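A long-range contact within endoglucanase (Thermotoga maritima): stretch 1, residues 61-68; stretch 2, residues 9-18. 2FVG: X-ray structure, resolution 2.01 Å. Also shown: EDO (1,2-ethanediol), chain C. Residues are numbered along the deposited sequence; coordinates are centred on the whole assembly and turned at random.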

# COMPACT_ATOMS: atom_id res chain seq x y z
N HIS A 61 3.95 1.31 -1.03
CA HIS A 61 3.49 0.99 -2.40
C HIS A 61 2.14 1.57 -2.69
O HIS A 61 1.21 1.48 -1.89
CB HIS A 61 3.40 -0.53 -2.59
CG HIS A 61 4.37 -1.28 -1.74
ND1 HIS A 61 5.74 -1.10 -1.84
CD2 HIS A 61 4.18 -2.19 -0.76
CE1 HIS A 61 6.34 -1.89 -0.96
NE2 HIS A 61 5.42 -2.57 -0.30
N MSE A 62 2.04 2.17 -3.86
CA MSE A 62 0.81 2.78 -4.31
C MSE A 62 -0.14 1.84 -5.01
O MSE A 62 -1.33 2.15 -5.12
CB MSE A 62 1.13 3.91 -5.28
CG MSE A 62 1.83 5.06 -4.62
SE MSE A 62 2.04 6.60 -5.87
CE MSE A 62 3.35 5.85 -7.18
N ASP A 63 0.36 0.72 -5.50
CA ASP A 63 -0.47 -0.19 -6.30
C ASP A 63 -1.37 -1.14 -5.51
O ASP A 63 -1.11 -1.44 -4.34
CB ASP A 63 0.37 -0.97 -7.34
CG ASP A 63 1.43 -1.88 -6.72
OD1 ASP A 63 2.09 -1.46 -5.73
OD2 ASP A 63 1.62 -3.00 -7.27
N GLU A 64 -2.43 -1.60 -6.17
CA GLU A 64 -3.36 -2.55 -5.58
C GLU A 64 -3.66 -3.67 -6.59
O GLU A 64 -3.35 -3.55 -7.77
CB GLU A 64 -4.65 -1.82 -5.15
CG GLU A 64 -5.47 -1.28 -6.33
CD GLU A 64 -6.67 -0.44 -5.92
OE1 GLU A 64 -7.60 -0.95 -5.24
OE2 GLU A 64 -6.70 0.74 -6.30
N VAL A 65 -4.24 -4.77 -6.13
CA VAL A 65 -4.64 -5.85 -7.01
C VAL A 65 -5.84 -5.42 -7.87
O VAL A 65 -6.68 -4.62 -7.43
CB VAL A 65 -4.92 -7.15 -6.22
CG1 VAL A 65 -5.54 -8.23 -7.12
CG2 VAL A 65 -3.63 -7.67 -5.66
N GLY A 66 -5.95 -5.97 -9.09
CA GLY A 66 -7.05 -5.59 -9.98
C GLY A 66 -7.13 -6.47 -11.19
O GLY A 66 -6.78 -7.65 -11.11
N PHE A 67 -7.59 -5.91 -12.31
CA PHE A 67 -7.77 -6.67 -13.53
C PHE A 67 -7.47 -5.76 -14.71
O PHE A 67 -7.23 -4.55 -14.54
CB PHE A 67 -9.23 -7.17 -13.62
CG PHE A 67 -9.73 -7.82 -12.36
CD1 PHE A 67 -9.46 -9.16 -12.10
CD2 PHE A 67 -10.42 -7.08 -11.40
CE1 PHE A 67 -9.89 -9.77 -10.92
CE2 PHE A 67 -10.86 -7.67 -10.22
CZ PHE A 67 -10.59 -9.02 -9.98
N VAL A 68 -7.50 -6.33 -15.91
CA VAL A 68 -7.29 -5.58 -17.12
C VAL A 68 -8.28 -6.12 -18.16
O VAL A 68 -8.57 -7.32 -18.19
CB VAL A 68 -5.79 -5.60 -17.55
CG1 VAL A 68 -5.33 -7.01 -17.94
CG2 VAL A 68 -5.51 -4.58 -18.64
C1 EDO C . -7.62 -4.02 -2.98
O1 EDO C . -7.94 -4.35 -4.33
C2 EDO C . -8.08 -5.16 -2.08
O2 EDO C . -8.15 -4.71 -0.73
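Stretch 2 (9-18) MMPGVSGDEG

The shortest polar contact joining the two stretches is a side-chain hydrogen bond: S14 OG donates to D63 OD2 at 2.5 Å, with S14 in rotamer m and D63 in p. Next comes a carboxylate reading a backbone amide. E64, with chi1 p and chi2 t, starts sideways but brings its end nearer, so that G12 N donates to E64 OE2 at 2.8 Å. The same oxygen lies 3.2 Å from M10 O; both are acceptors, so this is proximity without a bond.

Between these side-chain anchors the backbones meet in a single beta bridge, E64 with V13, their CA atoms 4.7 Å apart. The residues flanking V13 both bond to E64: S14 N gives to E64 O at 3.2 Å, while E64 N gives a weak bond to G12 O at 3.0 Å. Two CA-H...O contacts reinforce the pairing, D63 CA to G12 O and V13 CA to E64 O, each 3.4 Å. D63 lies nearest S14 and E64 nearest V13. E64 bonds to the residues on both sides of V13, the pattern of a parallel bridge, but the two chains cross steeply and the pairing stops at this single bridge. Stretch 2 forms no regular helix or strand across this pairing; it follows a helix that M10 has just left and then folds through a type II turn from V13 to D16, closed by D16 N to V13 O at 2.8 Å. G15 takes positive phi in that turn, where a CB would jam against the preceding carbonyl.

The turn carries E17 back toward stretch 1. Its OE2 accepts from G15 N at 3.0 Å and lies 3.4 Å from D63 CB, while its CG packs 4.2 Å from M62 CB. Beyond the bridge, V13 CG1 rests 3.8 Å from G66 CA. An ideal CB on G66 would come within 2.4 Å of V13 CG2, a clash: the valine occupies space that the glycine leaves open.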

# COMPACT_ATOMS: atom_id res chain seq x y z
N MSE A 9 -10.22 4.33 -1.28
CA MSE A 9 -11.29 4.24 -2.29
C MSE A 9 -10.87 4.43 -3.74
O MSE A 9 -11.49 3.88 -4.65
CB MSE A 9 -12.40 5.22 -1.96
CG MSE A 9 -13.10 4.90 -0.68
SE MSE A 9 -14.60 6.09 -0.43
CE MSE A 9 -15.73 5.42 -2.00
N MSE A 10 -9.83 5.22 -3.92
CA MSE A 10 -9.31 5.57 -5.22
C MSE A 10 -8.78 4.37 -6.00
O MSE A 10 -8.24 3.45 -5.40
CB MSE A 10 -8.18 6.52 -4.94
CG MSE A 10 -7.60 7.28 -6.05
SE MSE A 10 -6.42 8.46 -5.06
CE MSE A 10 -7.79 9.73 -4.23
N PRO A 11 -8.94 4.37 -7.35
CA PRO A 11 -8.39 3.29 -8.14
C PRO A 11 -6.91 3.53 -8.48
O PRO A 11 -6.52 4.64 -8.81
CB PRO A 11 -9.24 3.32 -9.42
CG PRO A 11 -9.75 4.71 -9.54
CD PRO A 11 -9.62 5.38 -8.20
N GLY A 12 -6.12 2.46 -8.39
CA GLY A 12 -4.68 2.49 -8.70
C GLY A 12 -4.10 1.08 -8.79
O GLY A 12 -3.23 0.67 -8.01
N VAL A 13 -4.58 0.32 -9.76
CA VAL A 13 -4.12 -1.03 -9.96
C VAL A 13 -2.68 -0.98 -10.43
O VAL A 13 -2.26 0.01 -11.03
CB VAL A 13 -5.03 -1.72 -11.00
CG1 VAL A 13 -4.52 -3.12 -11.34
CG2 VAL A 13 -6.43 -1.80 -10.48
N SER A 14 -1.92 -2.04 -10.15
CA SER A 14 -0.50 -2.14 -10.55
C SER A 14 -0.34 -1.84 -12.03
O SER A 14 -0.99 -2.45 -12.86
CB SER A 14 0.03 -3.55 -10.30
OG SER A 14 -0.06 -3.88 -8.93
N GLY A 15 0.54 -0.91 -12.36
CA GLY A 15 0.74 -0.55 -13.78
C GLY A 15 -0.09 0.67 -14.14
O GLY A 15 0.11 1.28 -15.19
N ASP A 16 -0.99 1.08 -13.25
CA ASP A 16 -1.88 2.21 -13.51
C ASP A 16 -2.04 3.08 -12.28
O ASP A 16 -3.15 3.43 -11.91
CB ASP A 16 -3.24 1.65 -13.96
CG ASP A 16 -4.19 2.73 -14.49
OD1 ASP A 16 -3.76 3.62 -15.25
OD2 ASP A 16 -5.39 2.67 -14.14
N GLU A 17 -0.92 3.47 -11.66
CA GLU A 17 -0.96 4.25 -10.41
C GLU A 17 -1.01 5.77 -10.55
O GLU A 17 -0.82 6.49 -9.55
CB GLU A 17 0.25 3.91 -9.50
CG GLU A 17 0.54 2.43 -9.20
CD GLU A 17 1.29 1.69 -10.33
OE1 GLU A 17 1.40 2.21 -11.47
OE2 GLU A 17 1.75 0.55 -10.08
N GLY A 18 -1.28 6.29 -11.75
CA GLY A 18 -1.26 7.73 -12.00
C GLY A 18 -2.13 8.62 -11.13
O GLY A 18 -1.66 9.66 -10.62